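Local atomic coordinates of alpha-glucosidase YIHQ (Escherichia coli, PDB entry 5AEG), a protein that hydrolyses sulfoquinovosyl diacylglycerides and simple sulfoquinovosides such as sulfoquinovosyl glycerol, releasing sulfoquinovose for sulfoglycolysis. Residues 128-133 with 137-142; 588-593 with 598-603. All blocks are in the same frame, centred on the assembly; numbering follows the deposited sequence.

Contact 1 (128-133 with 137-142); sequences HIYGCG and SYFDLR
The F139 ring takes Y130 on one face: CD1 of Y130 sits above the centre of that ring, 3.4 Å from CZ of F139. With planes inclined at 44°, the two rings make an oblique pair. CE1 of Y130 goes on to touch CA of D140, and the phenol hydroxyl finds its partner beyond both segments, at the carbonyl of Y601. The H128 ring is approached at its edge, where ND1 donates to OD2 of D140 over 2.7 Å; the acceptor lies near the imidazole plane, whereas the donor stands above the carboxylate plane. The other oxygen, OD1, is gripped from both faces of the carboxylate, by the backbone N of I129 at 3.2 Å and by the backbone N of R142 at 3.1 Å. With CG of D140 anti to its own N (chi1 -178°), the carboxylate is carried back to segment 128-133, and its three bonds hold it in a fixed rotation. An alanine here would take away both carboxylate oxygens and is likely to leave H128 ND1 and the amides of I129 and R142 without these acceptors, and the 137-142 loop freer to shift. Beside the carboxylate, the N of L141 donates to the O of I129 over 2.7 Å in a nearly straight bond (171°), and CD1 of L141 packs on SG of C132, 3.7 Å away. Water 1 accepts from the N of G131 and donates to the O of F139. The bond from R142 N to D140 closes an Asx turn, here used to fasten the loop before strand 145-148 to strand 129-133, an outermost strand of the antiparallel β-structure in the galactose mutarotase-like part of this family 31 glycosidase.

Contact 2 (588-593 with 598-603); sequences RPLFLH and AHTYTL
F591 holds CG between its backbone N and carbonyl carbon (chi1 61°), a crowded position that lays the ring alongside Y601; in Y601, CG is anti to the carbonyl carbon (chi1 -68°), and the phenol ring is thereby swung back over CB of F591. That methylene sits over the face of the Y601 ring, 3.8 Å from its centroid, a CH-pi contact, with CE2 of Y601 its nearest ring atom. The two rings are almost parallel, 6° apart, but slid so far that they barely overlap: CD2 of Y601 lies above the rim of the F591 ring rather than its centre. P589 CB packs on the opposite face of F591, and the carbonyl O of T600 lies at the ring edge, 3.7 Å from CD2 of F591. OG1 of T600 comes to 3.3 Å from CB of F591 while bonding to the carbonyl of D597, and its methyl CG2 packs 3.9 Å from CB of L590. Methyl meets methyl where CD2 of L590 lies against CD1 of L603 at 3.8 Å. The segments meet by van der Waals and ring contacts, with polar bonds shaping each one: R588 NH1 donates to NE2 of H593 over 3.0 Å, while the O of H599 takes both the N and OG1 of T602 around the short 3-10 turn 599-601. The Y601 hydroxyl is tied to the carbonyl of E595, in the short connection between the segments. Both segments belong to the connection from strand 587-588 to strand 607-609 in the C-terminal domain; Y232 of helix 232-243 meets F591 edge-to-face and also touches Y601, M495 of helix 486-495 packs on F591, and L608 of strand 607-609 backs L590.

How the contacts relate
Contact 1 and contact 2 follow one another along the chain and touch directly, their centres about 12 Å apart, so they join the N-terminal β-domain to the C-terminal domain. Y130 OH lies 2.6 Å from the O of Y601, a probable hydrogen bond, and CE2 of Y130 comes to 3.6 Å from CZ of F591. F139 reaches across as well, its CZ 3.7 Å from CG of P589. Helix 486-495 borders both: M495 touches Y130 and F139 from contact 1 and P589 and F591 from contact 2. The side chains of H128 and Y601 each come to about 4 Å from a bound 2-methyl-2,4-pentanediol, probably from the crystallisation liquor. Both contacts lie away from the catalytic and substrate-binding residues.

Contact 1 (128-133 with 137-142)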
loop_
_atom_site.group_PDB
_atom_site.type_symbol
_atom_site.label_atom_id
_atom_site.label_comp_id
_atom_site.label_asym_id
_atom_site.label_seq_id
_atom_site.Cartn_x
_atom_site.Cartn_y
_atom_site.Cartn_z
ATOM N N HIS A 128 10.703 16.637 -9.132
ATOM C CA HIS A 128 9.759 15.502 -9.103
ATOM C C HIS A 128 9.304 15.272 -7.710
ATOM O O HIS A 128 9.957 15.680 -6.714
ATOM C CB HIS A 128 10.417 14.208 -9.699
ATOM C CG HIS A 128 11.033 14.428 -11.033
ATOM N ND1 HIS A 128 10.318 14.373 -12.213
ATOM C CD2 HIS A 128 12.312 14.776 -11.391
ATOM C CE1 HIS A 128 11.129 14.605 -13.249
ATOM N NE2 HIS A 128 12.332 14.880 -12.772
ATOM N N ILE A 129 8.213 14.486 -7.582
ATOM C CA ILE A 129 7.596 14.255 -6.326
ATOM C C ILE A 129 7.180 12.759 -6.278
ATOM O O ILE A 129 6.575 12.258 -7.252
ATOM C CB ILE A 129 6.344 15.131 -6.186
ATOM C CG1 ILE A 129 6.649 16.665 -6.098
ATOM C CG2 ILE A 129 5.569 14.747 -4.958
ATOM C CD1 ILE A 129 7.383 17.022 -4.800
ATOM N N TYR A 130 7.468 12.119 -5.183
ATOM C CA TYR A 130 7.177 10.698 -5.032
ATOM C C TYR A 130 6.495 10.463 -3.689
ATOM O O TYR A 130 6.640 11.248 -2.721
ATOM C CB TYR A 130 8.480 9.880 -5.082
ATOM C CG TYR A 130 9.246 10.139 -6.288
ATOM C CD1 TYR A 130 8.943 9.534 -7.495
ATOM C CD2 TYR A 130 10.295 11.061 -6.265
ATOM C CE1 TYR A 130 9.633 9.856 -8.669
ATOM C CE2 TYR A 130 11.012 11.372 -7.401
ATOM C CZ TYR A 130 10.670 10.800 -8.614
ATOM O OH TYR A 130 11.335 11.065 -9.752
ATOM N N GLY A 131 5.759 9.367 -3.651
ATOM C CA GLY A 131 5.135 8.920 -2.438
ATOM C C GLY A 131 3.634 9.045 -2.463
ATOM O O GLY A 131 2.945 8.602 -3.393
ATOM N N CYS A 132 3.125 9.642 -1.416
ATOM C CA CYS A 132 1.701 9.756 -1.150
ATOM C C CYS A 132 1.040 8.415 -0.947
ATOM O O CYS A 132 -0.173 8.270 -1.217
ATOM C CB CYS A 132 0.928 10.633 -2.118
ATOM S SG CYS A 132 1.184 12.437 -1.996
ATOM N N GLY A 133 1.775 7.481 -0.368
ATOM C CA GLY A 133 1.291 6.127 -0.078
ATOM C C GLY A 133 1.476 5.227 -1.270
ATOM O O GLY A 133 2.558 5.218 -1.893
ATOM N N SER A 137 -1.202 4.538 -10.755
ATOM C CA SER A 137 -1.088 5.090 -12.094
ATOM C C SER A 137 0.111 6.013 -12.328
ATOM O O SER A 137 0.539 6.222 -13.477
ATOM C CB SER A 137 -2.357 5.906 -12.455
ATOM O OG SER A 137 -3.520 5.077 -12.490
ATOM N N TYR A 138 0.639 6.586 -11.256
ATOM C CA TYR A 138 1.746 7.537 -11.309
ATOM C C TYR A 138 2.733 7.135 -10.240
ATOM O O TYR A 138 2.320 6.688 -9.144
ATOM C CB TYR A 138 1.256 8.973 -11.058
ATOM C CG TYR A 138 0.464 9.486 -12.238
ATOM C CD1 TYR A 138 1.099 9.832 -13.427
ATOM C CD2 TYR A 138 -0.940 9.518 -12.201
ATOM C CE1 TYR A 138 0.345 10.212 -14.565
ATOM C CE2 TYR A 138 -1.679 9.938 -13.281
ATOM C CZ TYR A 138 -1.057 10.290 -14.449
ATOM O OH TYR A 138 -1.861 10.687 -15.483
ATOM N N PHE A 139 4.042 7.271 -10.539
ATOM C CA PHE A 139 5.023 7.189 -9.463
ATOM C C PHE A 139 5.473 8.614 -9.226
ATOM O O PHE A 139 5.217 9.174 -8.130
ATOM C CB PHE A 139 6.179 6.211 -9.823
ATOM C CG PHE A 139 7.305 6.192 -8.821
ATOM C CD1 PHE A 139 7.075 6.258 -7.424
ATOM C CD2 PHE A 139 8.634 6.124 -9.289
ATOM C CE1 PHE A 139 8.128 6.295 -6.503
ATOM C CE2 PHE A 139 9.682 6.136 -8.387
ATOM C CZ PHE A 139 9.431 6.184 -6.987
ATOM N N ASP A 140 6.184 9.208 -10.204
ATOM C CA ASP A 140 6.377 10.683 -10.164
ATOM C C ASP A 140 5.006 11.294 -10.177
ATOM O O ASP A 140 4.259 11.131 -11.133
ATOM C CB ASP A 140 7.137 11.144 -11.359
ATOM C CG ASP A 140 7.429 12.660 -11.359
ATOM O OD1 ASP A 140 7.207 13.391 -10.399
ATOM O OD2 ASP A 140 7.929 13.099 -12.384
ATOM N N LEU A 141 4.650 12.055 -9.135
ATOM C CA LEU A 141 3.331 12.675 -9.040
ATOM C C LEU A 141 3.232 14.089 -9.616
ATOM O O LEU A 141 2.126 14.720 -9.717
ATOM C CB LEU A 141 2.950 12.734 -7.545
ATOM C CG LEU A 141 3.012 11.450 -6.733
ATOM C CD1 LEU A 141 2.605 11.617 -5.303
ATOM C CD2 LEU A 141 2.212 10.368 -7.365
ATOM N N ARG A 142 4.358 14.641 -10.023
ATOM C CA ARG A 142 4.337 16.038 -10.583
ATOM C C ARG A 142 3.493 16.243 -11.789
ATOM O O ARG A 142 3.480 15.432 -12.676
ATOM C CB ARG A 142 5.786 16.562 -10.833
ATOM C CG ARG A 142 5.838 18.103 -10.809
ATOM C CD ARG A 142 5.906 18.629 -9.394
ATOM N NE ARG A 142 5.703 20.058 -9.283
ATOM C CZ ARG A 142 6.661 20.957 -9.508
ATOM N NH1 ARG A 142 7.879 20.557 -9.886
ATOM N NH2 ARG A 142 6.393 22.257 -9.337
HETATM O O HOH W 1 4.566 8.028 -5.772
#

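Contact 2 (588-593 with 598-603)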
loop_
_atom_site.group_PDB
_atom_site.type_symbol
_atom_site.label_atom_id
_atom_site.label_comp_id
_atom_site.label_asym_id
_atom_site.label_seq_id
_atom_site.Cartn_x
_atom_site.Cartn_y
_atom_site.Cartn_z
ATOM N N ARG A 588 13.368 -1.085 -5.199
ATOM C CA ARG A 588 13.862 0.270 -5.158
ATOM C C ARG A 588 13.727 1.035 -6.454
ATOM O O ARG A 588 14.039 0.507 -7.569
ATOM C CB ARG A 588 15.386 0.193 -4.793
ATOM C CG ARG A 588 15.634 -0.503 -3.481
ATOM C CD ARG A 588 17.123 -0.690 -3.144
ATOM N NE ARG A 588 17.318 -1.610 -2.052
ATOM C CZ ARG A 588 18.513 -1.997 -1.578
ATOM N NH1 ARG A 588 19.651 -1.516 -2.093
ATOM N NH2 ARG A 588 18.605 -2.888 -0.608
ATOM N N PRO A 589 13.406 2.343 -6.371
ATOM C CA PRO A 589 13.451 3.232 -7.497
ATOM C C PRO A 589 14.930 3.311 -7.967
ATOM O O PRO A 589 15.793 3.285 -7.096
ATOM C CB PRO A 589 12.995 4.576 -6.899
ATOM C CG PRO A 589 12.204 4.193 -5.685
ATOM C CD PRO A 589 12.892 3.000 -5.153
ATOM N N LEU A 590 15.171 3.332 -9.262
ATOM C CA LEU A 590 16.591 3.313 -9.772
ATOM C C LEU A 590 17.410 4.547 -9.243
ATOM O O LEU A 590 18.636 4.437 -9.025
ATOM C CB LEU A 590 16.651 3.299 -11.234
ATOM C CG LEU A 590 16.710 1.902 -11.901
ATOM C CD1 LEU A 590 15.466 1.020 -11.693
ATOM C CD2 LEU A 590 17.016 2.007 -13.364
ATOM N N PHE A 591 16.723 5.648 -8.961
ATOM C CA PHE A 591 17.403 6.878 -8.530
ATOM C C PHE A 591 17.905 6.760 -7.112
ATOM O O PHE A 591 18.719 7.557 -6.741
ATOM C CB PHE A 591 16.579 8.127 -8.817
ATOM C CG PHE A 591 15.241 8.162 -8.127
ATOM C CD1 PHE A 591 15.146 8.389 -6.779
ATOM C CD2 PHE A 591 14.122 7.951 -8.841
ATOM C CE1 PHE A 591 13.889 8.463 -6.158
ATOM C CE2 PHE A 591 12.868 7.974 -8.237
ATOM C CZ PHE A 591 12.755 8.263 -6.914
ATOM N N LEU A 592 17.536 5.730 -6.330
ATOM C CA LEU A 592 18.168 5.518 -5.056
ATOM C C LEU A 592 19.689 5.225 -5.221
ATOM O O LEU A 592 20.489 5.552 -4.298
ATOM C CB LEU A 592 17.598 4.405 -4.244
ATOM C CG LEU A 592 16.158 4.496 -3.727
ATOM C CD1 LEU A 592 15.871 3.455 -2.680
ATOM C CD2 LEU A 592 15.806 5.876 -3.278
ATOM N N HIS A 593 20.041 4.593 -6.337
ATOM C CA HIS A 593 21.449 4.187 -6.577
ATOM C C HIS A 593 22.092 4.856 -7.744
ATOM O O HIS A 593 23.286 4.671 -7.905
ATOM C CB HIS A 593 21.583 2.669 -6.665
ATOM C CG HIS A 593 21.210 1.983 -5.431
ATOM N ND1 HIS A 593 21.875 2.194 -4.223
ATOM C CD2 HIS A 593 20.179 1.126 -5.157
ATOM C CE1 HIS A 593 21.295 1.469 -3.281
ATOM N NE2 HIS A 593 20.273 0.805 -3.830
ATOM N N ALA A 598 19.358 11.517 -14.832
ATOM C CA ALA A 598 18.058 12.236 -14.949
ATOM C C ALA A 598 16.890 11.356 -15.447
ATOM O O ALA A 598 15.755 11.502 -14.999
ATOM C CB ALA A 598 18.195 13.457 -15.850
ATOM N N HIS A 599 17.198 10.359 -16.282
ATOM C CA HIS A 599 16.197 9.538 -16.875
ATOM C C HIS A 599 15.521 8.638 -15.821
ATOM O O HIS A 599 14.319 8.329 -15.928
ATOM C CB HIS A 599 16.775 8.715 -18.022
ATOM C CG HIS A 599 15.697 8.092 -18.861
ATOM N ND1 HIS A 599 14.700 8.837 -19.472
ATOM C CD2 HIS A 599 15.391 6.797 -19.109
ATOM C CE1 HIS A 599 13.848 8.026 -20.074
ATOM N NE2 HIS A 599 14.263 6.782 -19.897
ATOM N N THR A 600 16.246 8.279 -14.820
ATOM C CA THR A 600 15.742 7.271 -13.828
ATOM C C THR A 600 14.545 7.855 -13.002
ATOM O O THR A 600 13.751 7.074 -12.452
ATOM C CB THR A 600 16.774 6.791 -12.858
ATOM O OG1 THR A 600 17.261 7.861 -12.008
ATOM C CG2 THR A 600 17.961 6.060 -13.590
ATOM N N TYR A 601 14.369 9.190 -13.041
ATOM C CA TYR A 601 13.354 9.849 -12.199
ATOM C C TYR A 601 12.000 9.711 -12.796
ATOM O O TYR A 601 10.994 9.952 -12.121
ATOM C CB TYR A 601 13.740 11.338 -11.911
ATOM C CG TYR A 601 14.974 11.460 -11.021
ATOM C CD1 TYR A 601 16.276 11.484 -11.556
ATOM C CD2 TYR A 601 14.859 11.589 -9.657
ATOM C CE1 TYR A 601 17.382 11.571 -10.733
ATOM C CE2 TYR A 601 15.955 11.691 -8.823
ATOM C CZ TYR A 601 17.241 11.686 -9.373
ATOM O OH TYR A 601 18.287 11.789 -8.486
ATOM N N THR A 602 11.911 9.382 -14.084
ATOM C CA THR A 602 10.642 9.339 -14.743
ATOM C C THR A 602 10.185 7.876 -15.048
ATOM O O THR A 602 9.194 7.705 -15.694
ATOM C CB THR A 602 10.669 10.146 -16.064
ATOM O OG1 THR A 602 11.646 9.611 -16.908
ATOM C CG2 THR A 602 10.962 11.651 -15.807
ATOM N N LEU A 603 10.969 6.892 -14.640
ATOM C CA LEU A 603 10.652 5.507 -14.853
ATOM C C LEU A 603 9.497 5.137 -13.868
ATOM O O LEU A 603 9.491 5.562 -12.679
ATOM C CB LEU A 603 11.846 4.602 -14.601
ATOM C CG LEU A 603 13.074 4.801 -15.535
ATOM C CD1 LEU A 603 14.213 3.945 -15.037
ATOM C CD2 LEU A 603 12.731 4.504 -16.962
#